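Local coordinates for hypothetical sugar ABC-transporter sugar binding protein (Arthrobacter globiformis, PDB 7BVT), which binds cyclic alpha-maltosyl-1,6-maltose and probably delivers it, as the solute-binding component, to a bacterial ABC transporter for sugar uptake, at residues S138-G143 with L197-Q202; T163-L168 with W206-D211; A280-P285 with P290-G295. All blocks are in the same frame, centred on the assembly; numbering follows the deposited sequence.

Interaction 1. Residues S138-G143 with L197-Q202; sequences SANNLG and LTWNFQ. With GLC (alpha-D-glucopyranose), chain B; GLC (alpha-D-glucopyranose), chain C.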
loop_
_atom_site.group_PDB
_atom_site.type_symbol
_atom_site.label_atom_id
_atom_site.label_comp_id
_atom_site.label_asym_id
_atom_site.label_seq_id
_atom_site.Cartn_x
_atom_site.Cartn_y
_atom_site.Cartn_z
ATOM N N SER A 138 -5.039 6.873 -6.216
ATOM C CA SER A 138 -5.683 6.402 -4.968
ATOM C C SER A 138 -4.575 5.983 -4.008
ATOM O O SER A 138 -3.418 5.822 -4.473
ATOM C CB SER A 138 -6.576 5.249 -5.216
ATOM O OG SER A 138 -5.838 4.097 -5.533
ATOM N N ALA A 139 -4.870 5.889 -2.742
ATOM C CA ALA A 139 -3.872 5.396 -1.772
ATOM C C ALA A 139 -4.568 4.560 -0.718
ATOM O O ALA A 139 -5.773 4.639 -0.516
ATOM C CB ALA A 139 -3.140 6.548 -1.147
ATOM N N ASN A 140 -3.770 3.728 -0.080
ATOM C CA ASN A 140 -4.156 2.940 1.094
ATOM C C ASN A 140 -2.882 2.708 1.903
ATOM O O ASN A 140 -1.750 3.017 1.427
ATOM C CB ASN A 140 -4.846 1.649 0.683
ATOM C CG ASN A 140 -4.002 0.740 -0.183
ATOM O OD1 ASN A 140 -2.907 0.356 0.218
ATOM N ND2 ASN A 140 -4.553 0.271 -1.283
ATOM N N ASN A 141 -3.043 2.256 3.130
ATOM C CA ASN A 141 -1.900 1.923 3.980
ATOM C C ASN A 141 -2.311 0.911 5.033
ATOM O O ASN A 141 -3.488 0.530 5.146
ATOM C CB ASN A 141 -1.183 3.170 4.514
ATOM C CG ASN A 141 -1.984 3.941 5.532
ATOM O OD1 ASN A 141 -2.529 3.381 6.501
ATOM N ND2 ASN A 141 -2.000 5.244 5.364
ATOM N N LEU A 142 -1.291 0.346 5.655
ATOM C CA LEU A 142 -1.504 -0.714 6.656
ATOM C C LEU A 142 -1.707 -0.065 8.011
ATOM O O LEU A 142 -0.956 0.819 8.393
ATOM C CB LEU A 142 -0.319 -1.670 6.683
ATOM C CG LEU A 142 -0.243 -2.615 5.506
ATOM C CD1 LEU A 142 1.112 -3.347 5.512
ATOM C CD2 LEU A 142 -1.327 -3.625 5.556
ATOM N N GLY A 143 -2.654 -0.623 8.738
ATOM C CA GLY A 143 -3.002 -0.162 10.072
ATOM C C GLY A 143 -3.180 -1.333 10.995
ATOM O O GLY A 143 -3.096 -2.493 10.577
ATOM N N LEU A 197 3.922 -11.207 3.260
ATOM C CA LEU A 197 4.969 -11.232 4.306
ATOM C C LEU A 197 5.809 -9.968 4.176
ATOM O O LEU A 197 5.949 -9.226 5.156
ATOM C CB LEU A 197 5.806 -12.512 4.160
ATOM C CG LEU A 197 6.822 -12.805 5.251
ATOM C CD1 LEU A 197 7.295 -14.270 5.195
ATOM C CD2 LEU A 197 8.032 -11.909 5.152
ATOM N N THR A 198 6.380 -9.719 2.997
ATOM C CA THR A 198 7.355 -8.637 2.813
ATOM C C THR A 198 6.745 -7.299 3.218
ATOM O O THR A 198 7.392 -6.555 3.947
ATOM C CB THR A 198 7.873 -8.602 1.377
ATOM O OG1 THR A 198 8.504 -9.854 1.156
ATOM C CG2 THR A 198 8.780 -7.430 1.122
ATOM N N TRP A 199 5.560 -6.962 2.742
ATOM C CA TRP A 199 5.053 -5.580 2.895
ATOM C C TRP A 199 4.518 -5.382 4.320
ATOM O O TRP A 199 4.585 -4.258 4.813
ATOM C CB TRP A 199 4.093 -5.239 1.772
ATOM C CG TRP A 199 2.632 -5.131 2.051
ATOM C CD1 TRP A 199 1.796 -6.094 2.528
ATOM C CD2 TRP A 199 1.804 -3.991 1.780
ATOM N NE1 TRP A 199 0.517 -5.602 2.621
ATOM C CE2 TRP A 199 0.488 -4.326 2.157
ATOM C CE3 TRP A 199 2.049 -2.718 1.271
ATOM C CZ2 TRP A 199 -0.577 -3.437 1.981
ATOM C CZ3 TRP A 199 1.001 -1.840 1.113
ATOM C CH2 TRP A 199 -0.275 -2.177 1.528
ATOM N N ASN A 200 4.106 -6.449 4.996
ATOM C CA ASN A 200 3.793 -6.353 6.443
ATOM C C ASN A 200 5.071 -6.182 7.256
ATOM O O ASN A 200 5.080 -5.372 8.215
ATOM C CB ASN A 200 2.977 -7.569 6.875
ATOM C CG ASN A 200 1.503 -7.437 6.567
ATOM O OD1 ASN A 200 0.973 -8.124 5.671
ATOM N ND2 ASN A 200 0.866 -6.525 7.250
ATOM N N PHE A 201 6.122 -6.924 6.919
ATOM C CA PHE A 201 7.404 -6.819 7.618
ATOM C C PHE A 201 8.031 -5.442 7.416
ATOM O O PHE A 201 8.604 -4.887 8.357
ATOM C CB PHE A 201 8.360 -7.912 7.134
ATOM C CG PHE A 201 9.652 -7.886 7.885
ATOM C CD1 PHE A 201 9.765 -8.439 9.154
ATOM C CD2 PHE A 201 10.746 -7.242 7.360
ATOM C CE1 PHE A 201 10.947 -8.329 9.868
ATOM C CE2 PHE A 201 11.927 -7.174 8.046
ATOM C CZ PHE A 201 12.039 -7.711 9.302
ATOM N N GLN A 202 7.955 -4.887 6.202
ATOM C CA GLN A 202 8.619 -3.600 5.935
ATOM C C GLN A 202 8.120 -2.552 6.938
ATOM O O GLN A 202 8.846 -1.669 7.286
ATOM C CB GLN A 202 8.331 -3.142 4.510
ATOM C CG GLN A 202 9.210 -3.837 3.491
ATOM C CD GLN A 202 8.633 -3.844 2.074
ATOM O OE1 GLN A 202 7.460 -3.585 1.850
ATOM N NE2 GLN A 202 9.495 -4.184 1.100
HETATM C C1 GLC B . -2.886 -3.751 -1.612
HETATM C C2 GLC B . -2.088 -2.601 -2.143
HETATM C C3 GLC B . -0.935 -3.099 -2.977
HETATM C C4 GLC B . -0.123 -4.089 -2.127
HETATM C C5 GLC B . -1.012 -5.258 -1.722
HETATM C C6 GLC B . -0.235 -6.250 -0.838
HETATM O O2 GLC B . -2.985 -1.713 -2.786
HETATM O O3 GLC B . -0.157 -1.975 -3.422
HETATM O O4 GLC B . 0.969 -4.629 -2.847
HETATM O O5 GLC B . -2.067 -4.751 -0.943
HETATM O O6 GLC B . -0.905 -7.506 -0.899
HETATM C C1 GLC C . -0.376 -8.461 0.083
HETATM C C2 GLC C . -0.776 -9.901 -0.283
HETATM C C3 GLC C . -2.303 -9.975 -0.287
HETATM C C4 GLC C . -2.888 -9.569 1.078
HETATM C C5 GLC C . -2.264 -8.256 1.630
HETATM C C6 GLC C . -2.366 -8.207 3.136
HETATM O O2 GLC C . -0.253 -10.227 -1.586
HETATM O O3 GLC C . -2.739 -11.304 -0.633
HETATM O O4 GLC C . -4.308 -9.424 0.914
HETATM O O5 GLC C . -0.820 -8.188 1.409
HETATM O O6 GLC C . -2.140 -6.852 3.519
#
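In the glycan pocket of this ABC-transporter solute-binding protein, Leu142 of strand 140-147 meets the indole of Trp199 on helix 195-207. Trp199 is the sugar platform: the glucose of chain B lies over one face, with its C6 offset toward the rim, and Leu142 CD1 backs the other. Leu142 CD1 sits 3.7 Å from the centroid of the five-membered ring of Trp199, 17° off the normal, a CH-pi contact that holds the indole from behind. A chi1 of -74° turns CG of Leu142 toward the indole, and the nearly anti chi2 then sets CD1 over the ring. Leu142 CD1 also touches Asn200 ND2 at 3.6 Å, an amide nitrogen whose hydrogen bond goes to Gln260 OE1. Trp264 of helix 264-271 packs against both Trp199 and Asn140.

No hydrogen bond runs between 138-143 and 197-202; they meet through apolar contact and through two linked glucoses of one glycan. In the indole plane, Trp199 NE1 donates to O6 of the chain C glucose at 3.1 Å, nearly straight. From the strand, Asn140 ND2 gives a hydrogen to O2 of the chain B glucose over 2.9 Å, with an N-H...O angle of 174°.

Interaction 2. Residues T163-L168 with W206-D211; sequences TTWDEL and WQAGGD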
loop_
_atom_site.group_PDB
_atom_site.type_symbol
_atom_site.label_atom_id
_atom_site.label_comp_id
_atom_site.label_asym_id
_atom_site.label_seq_id
_atom_site.Cartn_x
_atom_site.Cartn_y
_atom_site.Cartn_z
ATOM N N THR A 163 0.068 0.665 21.755
ATOM C CA THR A 163 0.704 1.800 21.044
ATOM C C THR A 163 2.163 1.467 20.734
ATOM O O THR A 163 2.675 2.126 19.836
ATOM C CB THR A 163 0.605 3.122 21.797
ATOM O OG1 THR A 163 1.393 3.014 22.974
ATOM C CG2 THR A 163 -0.829 3.449 22.127
ATOM N N THR A 164 2.754 0.500 21.429
ATOM C CA THR A 164 4.137 0.075 21.233
ATOM C C THR A 164 4.217 -1.430 20.924
ATOM O O THR A 164 3.302 -2.169 21.225
ATOM C CB THR A 164 5.013 0.414 22.443
ATOM O OG1 THR A 164 4.616 -0.434 23.526
ATOM C CG2 THR A 164 4.917 1.864 22.837
ATOM N N TRP A 165 5.365 -1.882 20.429
ATOM C CA TRP A 165 5.612 -3.342 20.244
ATOM C C TRP A 165 5.485 -4.067 21.583
ATOM O O TRP A 165 4.896 -5.104 21.630
ATOM C CB TRP A 165 6.984 -3.556 19.651
ATOM C CG TRP A 165 7.110 -3.101 18.229
ATOM C CD1 TRP A 165 6.180 -2.457 17.455
ATOM C CD2 TRP A 165 8.264 -3.299 17.405
ATOM N NE1 TRP A 165 6.695 -2.254 16.201
ATOM C CE2 TRP A 165 7.955 -2.766 16.145
ATOM C CE3 TRP A 165 9.485 -3.945 17.577
ATOM C CZ2 TRP A 165 8.867 -2.785 15.081
ATOM C CZ3 TRP A 165 10.374 -3.990 16.517
ATOM C CH2 TRP A 165 10.071 -3.411 15.295
ATOM N N ASP A 166 6.011 -3.460 22.637
ATOM C CA ASP A 166 5.965 -4.116 23.961
ATOM C C ASP A 166 4.518 -4.221 24.440
ATOM O O ASP A 166 4.161 -5.233 24.980
ATOM C CB ASP A 166 6.848 -3.343 24.945
ATOM C CG ASP A 166 8.296 -3.791 24.911
ATOM O OD1 ASP A 166 8.611 -4.715 24.172
ATOM O OD2 ASP A 166 9.106 -3.136 25.559
ATOM N N GLU A 167 3.713 -3.202 24.239
ATOM C CA GLU A 167 2.290 -3.239 24.594
ATOM C C GLU A 167 1.580 -4.320 23.797
ATOM O O GLU A 167 0.724 -4.972 24.295
ATOM C CB GLU A 167 1.643 -1.875 24.406
ATOM C CG GLU A 167 2.076 -0.892 25.471
ATOM C CD GLU A 167 1.553 0.504 25.337
ATOM O OE1 GLU A 167 0.657 0.724 24.498
ATOM O OE2 GLU A 167 2.049 1.376 26.042
ATOM N N LEU A 168 1.896 -4.470 22.508
ATOM C CA LEU A 168 1.221 -5.457 21.665
ATOM C C LEU A 168 1.617 -6.833 22.169
ATOM O O LEU A 168 0.756 -7.695 22.227
ATOM C CB LEU A 168 1.562 -5.222 20.190
ATOM C CG LEU A 168 1.023 -6.241 19.191
ATOM C CD1 LEU A 168 0.985 -5.657 17.765
ATOM C CD2 LEU A 168 1.881 -7.483 19.177
ATOM N N TRP A 206 10.855 -0.370 9.001
ATOM C CA TRP A 206 10.909 1.109 8.987
ATOM C C TRP A 206 10.664 1.719 10.374
ATOM O O TRP A 206 11.395 2.690 10.736
ATOM C CB TRP A 206 9.918 1.645 7.980
ATOM C CG TRP A 206 10.288 1.407 6.559
ATOM C CD1 TRP A 206 11.522 1.460 5.979
ATOM C CD2 TRP A 206 9.362 1.061 5.521
ATOM N NE1 TRP A 206 11.429 1.169 4.629
ATOM C CE2 TRP A 206 10.112 0.889 4.329
ATOM C CE3 TRP A 206 7.981 0.809 5.504
ATOM C CZ2 TRP A 206 9.511 0.556 3.130
ATOM C CZ3 TRP A 206 7.392 0.517 4.295
ATOM C CH2 TRP A 206 8.146 0.385 3.136
ATOM N N GLN A 207 9.760 1.150 11.168
ATOM C CA GLN A 207 9.501 1.675 12.513
ATOM C C GLN A 207 10.761 1.527 13.374
ATOM O O GLN A 207 10.985 2.379 14.214
ATOM C CB GLN A 207 8.387 0.868 13.184
ATOM C CG GLN A 207 7.029 1.111 12.556
ATOM C CD GLN A 207 6.002 0.205 13.168
ATOM O OE1 GLN A 207 6.345 -0.902 13.596
ATOM N NE2 GLN A 207 4.752 0.672 13.292
ATOM N N ALA A 208 11.573 0.490 13.170
ATOM C CA ALA A 208 12.829 0.273 13.928
ATOM C C ALA A 208 13.945 1.217 13.424
ATOM O O ALA A 208 15.038 1.232 14.034
ATOM C CB ALA A 208 13.251 -1.164 13.833
ATOM N N GLY A 209 13.710 1.994 12.368
ATOM C CA GLY A 209 14.733 2.909 11.823
ATOM C C GLY A 209 15.522 2.249 10.724
ATOM O O GLY A 209 16.550 2.802 10.321
ATOM N N GLY A 210 15.034 1.102 10.233
ATOM C CA GLY A 210 15.714 0.288 9.207
ATOM C C GLY A 210 15.388 0.739 7.799
ATOM O O GLY A 210 14.517 1.593 7.616
ATOM N N ASP A 211 16.106 0.194 6.834
ATOM C CA ASP A 211 15.902 0.432 5.399
ATOM C C ASP A 211 15.741 -0.924 4.743
ATOM O O ASP A 211 16.380 -1.897 5.192
ATOM C CB ASP A 211 17.069 1.236 4.818
ATOM C CG ASP A 211 17.301 2.554 5.521
ATOM O OD1 ASP A 211 16.469 3.420 5.393
ATOM O OD2 ASP A 211 18.359 2.692 6.170
#
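Trp165 reaches from the first turn of helix 165-179 to Gln207, near the end of helix 195-207, and a hydrogen bond joins them on the buried side of the contact. Trp165 NE1 donates to Gln207 OE1 over 3.0 Å, bent to 148° at the hydrogen. The oxygen lies in the ring plane, but seen from the amide the donor stands 39° above the carbonyl plane, and the ring and amide planes are turned 46° against each other. Gln207 gets there by an extended chain beyond CG. The same OE1 also accepts from Asn204 ND2, so two donors grip the buried carbonyl. Close by, Trp165 CH2 lies 4.2 Å from Ala208 CB, and the ring stacks on Tyr233 of helix 225-239.

Both segments carry classical helix-end signals. Thr164 is the N-cap of helix 165-179, its OG1 accepting from Glu167 N at 3.0 Å. At the other helix, Gly209 closes a Schellman motif with positive phi; a side chain there would jam against the preceding carbonyl oxygen.

The solvent side of 163-168 adds nothing across the contact, and its bonds stay on its own side. There exposed Glu167 folds back on exposed Thr163: Glu167 OE1 takes hydrogens from Thr163 N and Thr163 OG1, each at 2.8 Å and both from the same face of the carboxylate. Asp166, also exposed, turns its OD1 to a salt bridge with Lys169 NZ.

Interaction 3. Residues A280-P285 with P290-G295; sequences AQVPYP and PATNLG. With GLC (alpha-D-glucopyranose), chain B.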
loop_
_atom_site.group_PDB
_atom_site.type_symbol
_atom_site.label_atom_id
_atom_site.label_comp_id
_atom_site.label_asym_id
_atom_site.label_seq_id
_atom_site.Cartn_x
_atom_site.Cartn_y
_atom_site.Cartn_z
ATOM N N ALA A 280 -6.233 1.484 14.808
ATOM C CA ALA A 280 -5.241 2.392 15.378
ATOM C C ALA A 280 -4.024 2.480 14.477
ATOM O O ALA A 280 -3.881 1.616 13.578
ATOM C CB ALA A 280 -4.775 1.905 16.735
ATOM N N GLN A 281 -3.234 3.496 14.755
ATOM C CA GLN A 281 -1.857 3.590 14.241
ATOM C C GLN A 281 -1.160 2.247 14.491
ATOM O O GLN A 281 -1.361 1.626 15.563
ATOM C CB GLN A 281 -1.166 4.766 14.940
ATOM C CG GLN A 281 0.313 4.895 14.622
ATOM C CD GLN A 281 0.946 6.078 15.295
ATOM O OE1 GLN A 281 1.297 7.065 14.639
ATOM N NE2 GLN A 281 1.047 6.018 16.614
ATOM N N VAL A 282 -0.289 1.808 13.577
ATOM C CA VAL A 282 0.469 0.551 13.804
ATOM C C VAL A 282 1.358 0.732 15.021
ATOM O O VAL A 282 2.123 1.702 15.081
ATOM C CB VAL A 282 1.320 0.119 12.608
ATOM C CG1 VAL A 282 1.944 -1.235 12.941
ATOM C CG2 VAL A 282 0.458 -0.022 11.365
ATOM N N PRO A 283 1.279 -0.166 16.036
ATOM C CA PRO A 283 2.185 -0.012 17.181
ATOM C C PRO A 283 3.644 0.018 16.745
ATOM O O PRO A 283 4.027 -0.755 15.860
ATOM C CB PRO A 283 1.913 -1.209 18.062
ATOM C CG PRO A 283 0.453 -1.533 17.747
ATOM C CD PRO A 283 0.309 -1.237 16.269
ATOM N N TYR A 284 4.438 0.872 17.385
ATOM C CA TYR A 284 5.862 1.070 17.021
ATOM C C TYR A 284 6.751 1.030 18.247
ATOM O O TYR A 284 6.274 1.174 19.380
ATOM C CB TYR A 284 6.053 2.343 16.215
ATOM C CG TYR A 284 5.806 3.659 16.911
ATOM C CD1 TYR A 284 4.529 4.191 17.019
ATOM C CD2 TYR A 284 6.866 4.414 17.356
ATOM C CE1 TYR A 284 4.323 5.449 17.584
ATOM C CE2 TYR A 284 6.677 5.656 17.949
ATOM C CZ TYR A 284 5.402 6.184 18.044
ATOM O OH TYR A 284 5.230 7.439 18.577
ATOM N N PRO A 285 8.062 0.804 18.080
ATOM C CA PRO A 285 8.881 0.521 19.249
ATOM C C PRO A 285 9.118 1.831 19.980
ATOM O O PRO A 285 9.135 2.911 19.380
ATOM C CB PRO A 285 10.182 -0.093 18.713
ATOM C CG PRO A 285 10.087 -0.095 17.215
ATOM C CD PRO A 285 8.798 0.610 16.840
ATOM N N PRO A 290 6.995 6.029 14.105
ATOM C CA PRO A 290 5.817 5.569 13.390
ATOM C C PRO A 290 6.183 5.343 11.915
ATOM O O PRO A 290 6.933 6.104 11.342
ATOM C CB PRO A 290 4.809 6.723 13.538
ATOM C CG PRO A 290 5.355 7.553 14.667
ATOM C CD PRO A 290 6.866 7.401 14.616
ATOM N N ALA A 291 5.617 4.293 11.341
ATOM C CA ALA A 291 5.742 4.040 9.894
ATOM C C ALA A 291 4.613 3.142 9.455
ATOM O O ALA A 291 4.197 2.302 10.231
ATOM C CB ALA A 291 7.070 3.392 9.551
ATOM N N THR A 292 4.285 3.254 8.177
ATOM C CA THR A 292 3.457 2.258 7.499
ATOM C C THR A 292 3.857 2.170 6.024
ATOM O O THR A 292 4.815 2.841 5.629
ATOM C CB THR A 292 1.974 2.525 7.759
ATOM O OG1 THR A 292 1.300 1.374 7.259
ATOM C CG2 THR A 292 1.489 3.776 7.086
ATOM N N ASN A 293 3.160 1.297 5.291
ATOM C CA ASN A 293 3.479 0.949 3.889
ATOM C C ASN A 293 2.306 1.396 3.002
ATOM O O ASN A 293 1.165 1.211 3.422
ATOM C CB ASN A 293 3.684 -0.556 3.774
ATOM C CG ASN A 293 4.732 -0.930 2.762
ATOM O OD1 ASN A 293 5.069 -0.148 1.874
ATOM N ND2 ASN A 293 5.218 -2.128 2.929
ATOM N N LEU A 294 2.587 2.019 1.868
ATOM C CA LEU A 294 1.581 2.564 0.927
ATOM C C LEU A 294 1.213 1.569 -0.162
ATOM O O LEU A 294 2.083 0.982 -0.785
ATOM C CB LEU A 294 2.094 3.837 0.289
ATOM C CG LEU A 294 2.184 5.035 1.224
ATOM C CD1 LEU A 294 3.138 6.087 0.699
ATOM C CD2 LEU A 294 0.792 5.614 1.463
ATOM N N GLY A 295 -0.086 1.439 -0.396
ATOM C CA GLY A 295 -0.629 0.767 -1.584
ATOM C C GLY A 295 -1.441 1.719 -2.409
ATOM O O GLY A 295 -1.496 2.911 -2.086
HETATM C C1 GLC B . -2.886 -3.751 -1.612
HETATM C C2 GLC B . -2.088 -2.601 -2.143
HETATM C C3 GLC B . -0.935 -3.099 -2.977
HETATM C C4 GLC B . -0.123 -4.089 -2.127
HETATM C C5 GLC B . -1.012 -5.258 -1.722
HETATM C C6 GLC B . -0.235 -6.250 -0.838
HETATM O O2 GLC B . -2.985 -1.713 -2.786
HETATM O O3 GLC B . -0.157 -1.975 -3.422
HETATM O O4 GLC B . 0.969 -4.629 -2.847
HETATM O O5 GLC B . -2.067 -4.751 -0.943
HETATM O O6 GLC B . -0.905 -7.506 -0.899
HETATM O O HOH W 1 3.456 3.298 13.257
#
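A single water is gripped by both segments: it donates to Val282 O over 2.8 Å and accepts from Ala291 N at 3.1 Å. The two backbones therefore join through this water. They form the two ends of the connection between strand 277-280 and strand 292-301 of the central sheet.

Beside the water, Pro290 lies over one face of the Tyr284 ring. Pro290 CG sits 3.9 Å from the centroid of the Tyr284 ring, 20° off the normal, in a CH-pi contact, while Pro290 N stands above the rim near Tyr284 CD2. A chi1 of 67° swings the tyrosine so that its ring face receives Pro290. An alanine in place of Tyr284 is likely to strip Pro290 of this aromatic cover and open a gap beside the loop. Gln281 OE1 touches Pro290 CB at 3.7 Å from another direction.

Farther along, Thr292 OG1 bonds to Leu142 O, and Gly295 CA comes within 3.3 Å of O3 of the chain B glucose, where a side chain would run into the sugar. The contact is mainly a proline-tyrosine face contact and a water bridge; with no direct hydrogen bond between the segments, their polar backbone link depends on that water.

Interaction 1 lies in the buried core, its centre about 5 Å from the centre of the chain; interaction 2 is also buried where it touches, but its centre is about 18 Å from the centre of the chain, and interaction 3 is only partly buried. Helix 195-207 serves both of the first two: its early turns face sugar, its last turn a neighbouring helix. Interactions 1 and 3 share the sheet, on adjacent strands 140-147 and 292-301, and both touch the chain B glucose. Interactions 2 and 3 meet where Thr163 O probably bonds to Tyr284 N. Each contact uses an aromatic ring differently: one face and NE1 for sugar with the other face for leucine, an in-plane N-H for an amide, a face for proline.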